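Local structure of mandelate racemase/muconate lactonizing enzyme family protein (Roseovarius sp. TM1035, 3T9P) at residues I227-E232 with D252-E257; C260-W265 with L291-M296; D275-D280 with A300-T305. The protein probably catalyses an enolase-superfamily reaction that begins by removing a proton next to a substrate carboxylate. All coordinates share one frame; numbering follows the deposited sequence.

Interaction 1 (I227-E232 with D252-E257)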
# COMPACT_ATOMS: atom_id res chain seq x y z
N ILE A 227 22.95 25.08 1.13
CA ILE A 227 21.67 24.38 0.88
C ILE A 227 21.29 23.82 2.21
O ILE A 227 22.04 23.01 2.80
CB ILE A 227 21.78 23.19 -0.15
CG1 ILE A 227 22.35 23.55 -1.54
CG2 ILE A 227 20.52 22.37 -0.21
CD1 ILE A 227 21.99 24.77 -2.10
N GLY A 228 20.13 24.23 2.70
CA GLY A 228 19.71 23.93 4.08
C GLY A 228 18.71 22.81 4.24
O GLY A 228 18.33 22.50 5.36
N HIS A 229 18.31 22.18 3.09
CA HIS A 229 17.25 21.14 3.04
C HIS A 229 17.67 20.04 2.05
O HIS A 229 17.91 20.32 0.88
CB HIS A 229 15.92 21.87 2.60
CG HIS A 229 14.71 21.04 2.50
ND1 HIS A 229 14.54 20.07 1.51
CD2 HIS A 229 13.52 21.12 3.15
CE1 HIS A 229 13.31 19.58 1.59
NE2 HIS A 229 12.67 20.20 2.58
N PHE A 230 17.83 18.81 2.55
CA PHE A 230 18.24 17.70 1.68
C PHE A 230 17.11 16.65 1.78
O PHE A 230 16.95 15.98 2.76
CB PHE A 230 19.58 17.10 2.15
CG PHE A 230 20.19 16.09 1.22
CD1 PHE A 230 19.62 15.78 -0.02
CD2 PHE A 230 21.39 15.43 1.63
CE1 PHE A 230 20.26 14.82 -0.90
CE2 PHE A 230 22.05 14.52 0.81
CZ PHE A 230 21.54 14.19 -0.50
N GLU A 231 16.27 16.63 0.79
CA GLU A 231 15.11 15.70 0.78
C GLU A 231 15.42 14.32 0.21
O GLU A 231 16.20 14.18 -0.73
CB GLU A 231 14.04 16.39 -0.01
CG GLU A 231 12.72 15.62 -0.12
CD GLU A 231 11.60 16.61 -0.56
OE1 GLU A 231 11.77 17.90 -0.38
OE2 GLU A 231 10.51 16.11 -0.96
N GLU A 232 14.84 13.31 0.86
CA GLU A 232 14.89 11.89 0.56
C GLU A 232 16.24 11.51 -0.04
O GLU A 232 16.37 11.03 -1.19
CB GLU A 232 13.71 11.48 -0.35
CG GLU A 232 13.52 10.04 -0.65
CD GLU A 232 12.31 9.92 -1.53
OE1 GLU A 232 11.30 10.62 -1.18
OE2 GLU A 232 12.42 9.20 -2.56
N ASP A 252 18.97 20.18 7.27
CA ASP A 252 17.73 19.42 7.59
C ASP A 252 17.55 18.32 6.52
O ASP A 252 17.56 18.60 5.31
CB ASP A 252 16.53 20.40 7.55
CG ASP A 252 16.53 21.45 8.75
OD1 ASP A 252 17.06 21.08 9.86
OD2 ASP A 252 15.98 22.59 8.58
N VAL A 253 17.45 17.09 6.96
CA VAL A 253 17.07 15.98 6.11
C VAL A 253 15.54 15.88 6.24
O VAL A 253 15.00 15.94 7.39
CB VAL A 253 17.80 14.72 6.50
CG1 VAL A 253 17.26 13.43 5.75
CG2 VAL A 253 19.32 14.91 6.27
N ALA A 254 14.82 15.87 5.08
CA ALA A 254 13.33 15.95 5.05
C ALA A 254 12.87 14.68 4.28
O ALA A 254 13.63 14.14 3.42
CB ALA A 254 12.88 17.15 4.36
N GLY A 255 11.66 14.22 4.55
CA GLY A 255 11.19 13.05 3.87
C GLY A 255 9.76 12.69 4.25
O GLY A 255 9.19 13.30 5.20
N GLY A 256 9.16 11.80 3.46
CA GLY A 256 7.85 11.19 3.77
C GLY A 256 6.82 11.26 2.64
O GLY A 256 5.71 10.82 2.82
N GLU A 257 7.14 11.90 1.53
CA GLU A 257 6.24 12.03 0.35
C GLU A 257 5.49 10.76 0.06
O GLU A 257 4.26 10.82 -0.20
CB GLU A 257 7.09 12.43 -0.92
CG GLU A 257 6.38 12.26 -2.26
CD GLU A 257 7.26 12.53 -3.54
OE1 GLU A 257 8.51 12.47 -3.48
OE2 GLU A 257 6.63 12.73 -4.65
O HOH W 1 15.39 23.75 6.48
O HOH W 2 9.61 13.66 0.71
O HOH W 3 10.80 10.50 1.58
O HOH W 4 10.87 10.12 -4.48
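Asp252 O is gripped twice: Phe230 N donates to it at 2.8 Å, and His229 CA leans its hydrogen toward it at 3.4 Å. The same double hold recurs one step on, where Glu232 N donates to Ala254 O at 3.0 Å and the CA of Glu231 closes in beside it. In the other direction Asp252 N and Ala254 N give their hydrogens to Gly228 O and Phe230 O, the second at 3.2 Å. This ladder zips two parallel strands of a beta-alpha-beta unit, linked through helix 239-248, in the barrel of the enolase-like domain; their short axes pass 4.6 Å apart. The methyl of Ala254 meets the His229 ring obliquely, on the sheet face that also carries Glu231. On the other face Phe230, with CG anti to its backbone N (chi1 -172°), turns its ring off Val253 and onto Val218 and Leu222 of helix 212-224. Acidic groups gather just past the hydrogen bonds, where family members carry metal-binding acids. The extended chains of Glu232 and Glu257 cross at about a right angle, bringing the OE1 atoms of Glu232 and Glu257 to 4.1 Å with their carboxylate planes 48° apart. One water takes the hydrogen of Gly256 N and donates to Glu232 OE1, at 2.8 Å from each. Glu232 OE2 is hydrogen-bonded to Ser208 OG, and Glu231 OE1 forms a salt bridge with Lys167. Glu257 OE2 pairs with Lys94 of the second subunit.

Interaction 2 (C260-W265 with L291-M296)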
# COMPACT_ATOMS: atom_id res chain seq x y z
N CYS A 260 2.31 6.57 3.41
CA CYS A 260 0.88 6.81 3.44
C CYS A 260 0.10 6.10 4.59
O CYS A 260 -1.12 6.33 4.76
CB CYS A 260 0.21 6.46 2.10
SG CYS A 260 0.32 4.74 1.67
N GLU A 261 0.77 5.26 5.35
CA GLU A 261 0.15 4.53 6.46
C GLU A 261 0.85 4.97 7.76
O GLU A 261 2.08 5.15 7.79
CB GLU A 261 0.47 3.02 6.35
CG GLU A 261 -0.16 2.38 5.05
CD GLU A 261 -1.72 2.59 5.03
OE1 GLU A 261 -2.41 2.56 6.10
OE2 GLU A 261 -2.28 2.70 3.92
N TYR A 262 0.08 5.15 8.83
CA TYR A 262 0.61 5.59 10.12
C TYR A 262 1.79 4.71 10.67
O TYR A 262 2.78 5.19 11.24
CB TYR A 262 -0.54 5.71 11.12
CG TYR A 262 -1.67 6.66 10.74
CD1 TYR A 262 -1.43 7.86 10.03
CD2 TYR A 262 -2.97 6.38 11.12
CE1 TYR A 262 -2.50 8.69 9.70
CE2 TYR A 262 -4.00 7.24 10.94
CZ TYR A 262 -3.75 8.39 10.17
OH TYR A 262 -4.76 9.19 9.89
N SER A 263 1.73 3.42 10.41
CA SER A 263 2.77 2.53 10.91
C SER A 263 4.08 2.93 10.31
O SER A 263 5.05 2.83 10.99
CB SER A 263 2.47 1.03 10.63
OG SER A 263 2.43 0.81 9.25
N SER A 264 4.15 3.31 9.03
CA SER A 264 5.46 3.72 8.49
C SER A 264 5.94 5.14 8.98
O SER A 264 7.18 5.37 9.15
CB SER A 264 5.63 3.50 6.95
OG SER A 264 5.07 4.63 6.31
N TRP A 265 5.01 6.05 9.20
CA TRP A 265 5.31 7.36 9.80
C TRP A 265 5.91 7.15 11.20
O TRP A 265 6.85 7.85 11.60
CB TRP A 265 4.06 8.23 9.89
CG TRP A 265 3.80 8.86 8.55
CD1 TRP A 265 2.89 8.46 7.64
CD2 TRP A 265 4.53 9.96 7.95
NE1 TRP A 265 2.90 9.34 6.52
CE2 TRP A 265 3.95 10.22 6.67
CE3 TRP A 265 5.62 10.76 8.38
CZ2 TRP A 265 4.39 11.27 5.83
CZ3 TRP A 265 6.10 11.78 7.54
CH2 TRP A 265 5.51 12.00 6.23
N LEU A 291 -3.46 15.70 8.76
CA LEU A 291 -3.52 16.30 10.11
C LEU A 291 -3.02 15.36 11.20
O LEU A 291 -2.30 15.79 12.09
CB LEU A 291 -4.97 16.74 10.41
CG LEU A 291 -5.37 18.03 9.67
CD1 LEU A 291 -6.93 18.22 9.86
CD2 LEU A 291 -4.49 19.26 10.21
N GLN A 292 -3.33 14.06 11.10
CA GLN A 292 -2.85 13.04 12.01
C GLN A 292 -1.30 12.94 11.95
O GLN A 292 -0.61 13.02 13.02
CB GLN A 292 -3.57 11.69 11.76
CG GLN A 292 -3.10 10.51 12.66
CD GLN A 292 -3.33 10.72 14.21
OE1 GLN A 292 -4.37 11.27 14.64
NE2 GLN A 292 -2.32 10.32 15.02
N VAL A 293 -0.73 12.95 10.73
CA VAL A 293 0.70 13.03 10.58
C VAL A 293 1.28 14.33 11.18
O VAL A 293 2.32 14.27 11.83
CB VAL A 293 1.16 12.80 9.11
CG1 VAL A 293 2.70 13.03 8.99
CG2 VAL A 293 0.69 11.36 8.65
N CYS A 294 0.64 15.47 10.97
CA CYS A 294 1.18 16.73 11.48
C CYS A 294 1.28 16.69 13.01
O CYS A 294 2.24 17.25 13.60
CB CYS A 294 0.23 17.83 11.12
SG CYS A 294 0.28 18.18 9.29
N GLN A 295 0.32 16.00 13.61
CA GLN A 295 0.16 15.91 15.07
C GLN A 295 1.15 14.91 15.63
O GLN A 295 1.79 15.20 16.61
CB GLN A 295 -1.31 15.67 15.37
CG GLN A 295 -1.65 15.04 16.69
CD GLN A 295 -3.07 14.43 16.62
OE1 GLN A 295 -3.36 13.38 17.25
NE2 GLN A 295 -3.96 15.05 15.79
N MET A 296 1.46 13.83 14.91
CA MET A 296 2.61 12.98 15.20
C MET A 296 3.96 13.71 15.14
O MET A 296 4.84 13.51 16.01
CB MET A 296 2.68 11.74 14.26
CG MET A 296 1.50 10.78 14.45
SD MET A 296 1.35 9.64 13.01
CE MET A 296 2.85 8.67 13.03
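Over one face of the Trp265 indole lie both methyls of Val293: CG1 sits 3.6 Å from the centroid of the six-membered ring, only 8° off its normal, while CG2 rests over the pyrrole side, 3.7 Å from Trp265 NE1. The Tyr262 ring receives Gln292 CG on one face, 3.7 Å from its centroid and displaced toward the hydroxyl end; Val293 CG2 reaches its edge. These contacts, CH-pi where Gln292 CG and Val293 CG1 lie over the faces, join two neighbouring helices, 262-270 and 287-299, on the outside of the barrel. Gln292 leaves its helix toward the tyrosine, then bends at chi2 (62°), which carries the amide away, its plane 63° from the ring. Its CB also comes to 3.3 Å from Tyr262 OH. Arg289, a helical turn ahead of Val293, adds a cation-pi contact with Tyr262, and Met284 of helix 281-284 packs against both aromatic residues and Val293. The indole is further tethered by a weak hydrogen bond from NE1 to Asp259 O. Met296 fills the angle between the two aromatic side chains, its sulfur making an oblique Met-aromatic contact 5.2 Å from the Tyr262 centroid. A bend about CG-SD sets Met296 CE 3.4 Å from Trp265 CB.

Interaction 3 (D275-D280 with A300-T305)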
# COMPACT_ATOMS: atom_id res chain seq x y z
N ASP A 275 14.57 15.42 10.02
CA ASP A 275 14.36 16.67 10.70
C ASP A 275 12.99 17.35 10.35
O ASP A 275 12.44 18.18 11.14
CB ASP A 275 15.43 17.60 10.24
CG ASP A 275 16.78 17.15 10.69
OD1 ASP A 275 16.98 17.05 11.91
OD2 ASP A 275 17.68 16.99 9.84
N ILE A 276 12.46 17.03 9.13
CA ILE A 276 11.24 17.72 8.60
C ILE A 276 10.36 16.67 7.89
O ILE A 276 10.89 15.87 7.14
CB ILE A 276 11.61 18.76 7.54
CG1 ILE A 276 12.49 19.89 8.13
CG2 ILE A 276 10.35 19.28 6.85
CD1 ILE A 276 13.05 20.85 7.16
N VAL A 277 9.06 16.60 8.23
CA VAL A 277 8.17 15.52 7.65
C VAL A 277 7.43 16.15 6.46
O VAL A 277 7.14 17.34 6.52
CB VAL A 277 7.10 14.92 8.65
CG1 VAL A 277 7.86 14.20 9.90
CG2 VAL A 277 6.16 15.94 9.12
N GLN A 278 7.12 15.34 5.44
CA GLN A 278 6.66 15.91 4.15
C GLN A 278 5.58 15.04 3.61
O GLN A 278 5.75 14.53 2.52
CB GLN A 278 7.85 15.88 3.14
CG GLN A 278 8.95 16.77 3.63
CD GLN A 278 9.88 17.16 2.55
OE1 GLN A 278 10.64 16.29 2.10
NE2 GLN A 278 9.91 18.50 2.17
N PRO A 279 4.45 14.86 4.37
CA PRO A 279 3.36 14.07 3.82
C PRO A 279 2.85 14.79 2.55
O PRO A 279 3.02 16.04 2.42
CB PRO A 279 2.23 14.17 4.92
CG PRO A 279 2.50 15.49 5.61
CD PRO A 279 4.07 15.57 5.62
N ASP A 280 2.12 14.07 1.73
CA ASP A 280 1.46 14.63 0.58
C ASP A 280 0.01 14.40 0.82
O ASP A 280 -0.41 13.26 1.01
CB ASP A 280 1.94 13.85 -0.71
CG ASP A 280 1.20 14.30 -2.01
OD1 ASP A 280 0.01 14.02 -2.15
OD2 ASP A 280 1.86 14.95 -2.86
N ALA A 300 6.71 14.75 18.14
CA ALA A 300 8.11 14.52 18.04
C ALA A 300 8.88 15.83 17.93
O ALA A 300 10.07 15.79 17.69
CB ALA A 300 8.42 13.61 16.81
N GLY A 301 8.24 16.97 18.01
CA GLY A 301 8.93 18.22 17.85
C GLY A 301 9.48 18.63 16.47
O GLY A 301 10.42 19.38 16.39
N LEU A 302 8.84 18.16 15.40
CA LEU A 302 9.25 18.39 14.03
C LEU A 302 8.24 19.19 13.21
O LEU A 302 7.07 19.02 13.36
CB LEU A 302 9.55 17.08 13.31
CG LEU A 302 10.52 16.06 13.92
CD1 LEU A 302 10.61 14.81 13.19
CD2 LEU A 302 11.88 16.53 14.32
N PRO A 303 8.74 20.08 12.36
CA PRO A 303 7.92 20.86 11.45
C PRO A 303 7.39 20.05 10.26
O PRO A 303 7.94 19.07 9.95
CB PRO A 303 8.89 21.92 10.96
CG PRO A 303 10.13 21.39 11.08
CD PRO A 303 10.14 20.27 12.05
N VAL A 304 6.35 20.55 9.62
CA VAL A 304 5.75 19.87 8.50
C VAL A 304 5.95 20.76 7.26
O VAL A 304 5.39 21.90 7.18
CB VAL A 304 4.28 19.71 8.72
CG1 VAL A 304 3.61 19.00 7.55
CG2 VAL A 304 4.11 18.85 10.02
N THR A 305 6.65 20.18 6.27
CA THR A 305 6.78 20.94 4.99
C THR A 305 6.22 19.99 3.90
O THR A 305 6.98 19.21 3.34
CB THR A 305 8.25 21.37 4.77
OG1 THR A 305 8.64 22.29 5.82
CG2 THR A 305 8.43 22.15 3.45
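Thr305 N donates to Val277 O at 2.9 Å, and Val277 N in turn to Pro303 O at 3.2 Å, each donor lying nearly along the axis of the carbonyl it meets. Val277 O also receives the CA hydrogen of Val304, the residue enclosed by this single bridge. Ahead of the bridge Asp275 O looks onto apolar groups, Pro303 CD at 3.2 Å and Leu302 CD2 a little farther, while the Asp275 carboxylate turns to Arg246 and to Val253 N. The bridge carries the wall of the beta/alpha barrel past strand 276-277 to the segment after helix 287-299, whose C-terminal end is closed by a Schellman motif with Gly301 at positive phi. At the far end Asp280 caps helix 281-284 through its OD1, and its OD2 is hydrogen-bonded to His307 ND1, a pairing that resembles the Asp-His dyad of mandelate racemase relatives. Gln278 runs beside Thr305, pointing the same way, its CG 3.1 Å from Thr305 O, and its side chain also packs on Ala254 of strand 252-255. With an alanine here, the loss of CG and the amide would probably open a gap beside Ala254 and leave Thr305 O and CG2 without the chain that runs alongside them. Ile276 puts CG2 against Thr305, 3.6 Å from OG1, and brings CG1 to Pro303 CG, the two side chains crossing at about a right angle. On the opposite side of the strand Val277 CG2, in the crowded position between its backbone N and carbonyl carbon, meets Val304 CG2 at 3.7 Å. The other branch, Val304 CG1, comes to 4.0 Å from Pro279 CD. Outward from there, Cys294 and Ala297 of helix 287-299 press on Val304, and Trp265 and Leu269 of helix 262-270 on Val277.

In the fold
Interactions 1 and 3 are consecutive pieces of the barrel wall, their centres about 10 Å apart. Strands 252-255 and 276-277 join them through probable hydrogen bonds, Asp275 N to Val253 O at 2.7 Å and Gly255 N to Ile276 O at 3.2 Å. Interaction 2 lies outside this wall, its centre about 10 Å from that of interaction 3 and 17 Å from that of interaction 1. Trp265 spans the layers, placing CZ3 3.5 Å from Val277 CB and CZ2 3.3 Å from Gly256 O. Toward the probable active-site pocket, a bound formate, likely from the crystallisation liquor, lies about 3 Å from the Glu257 side chain.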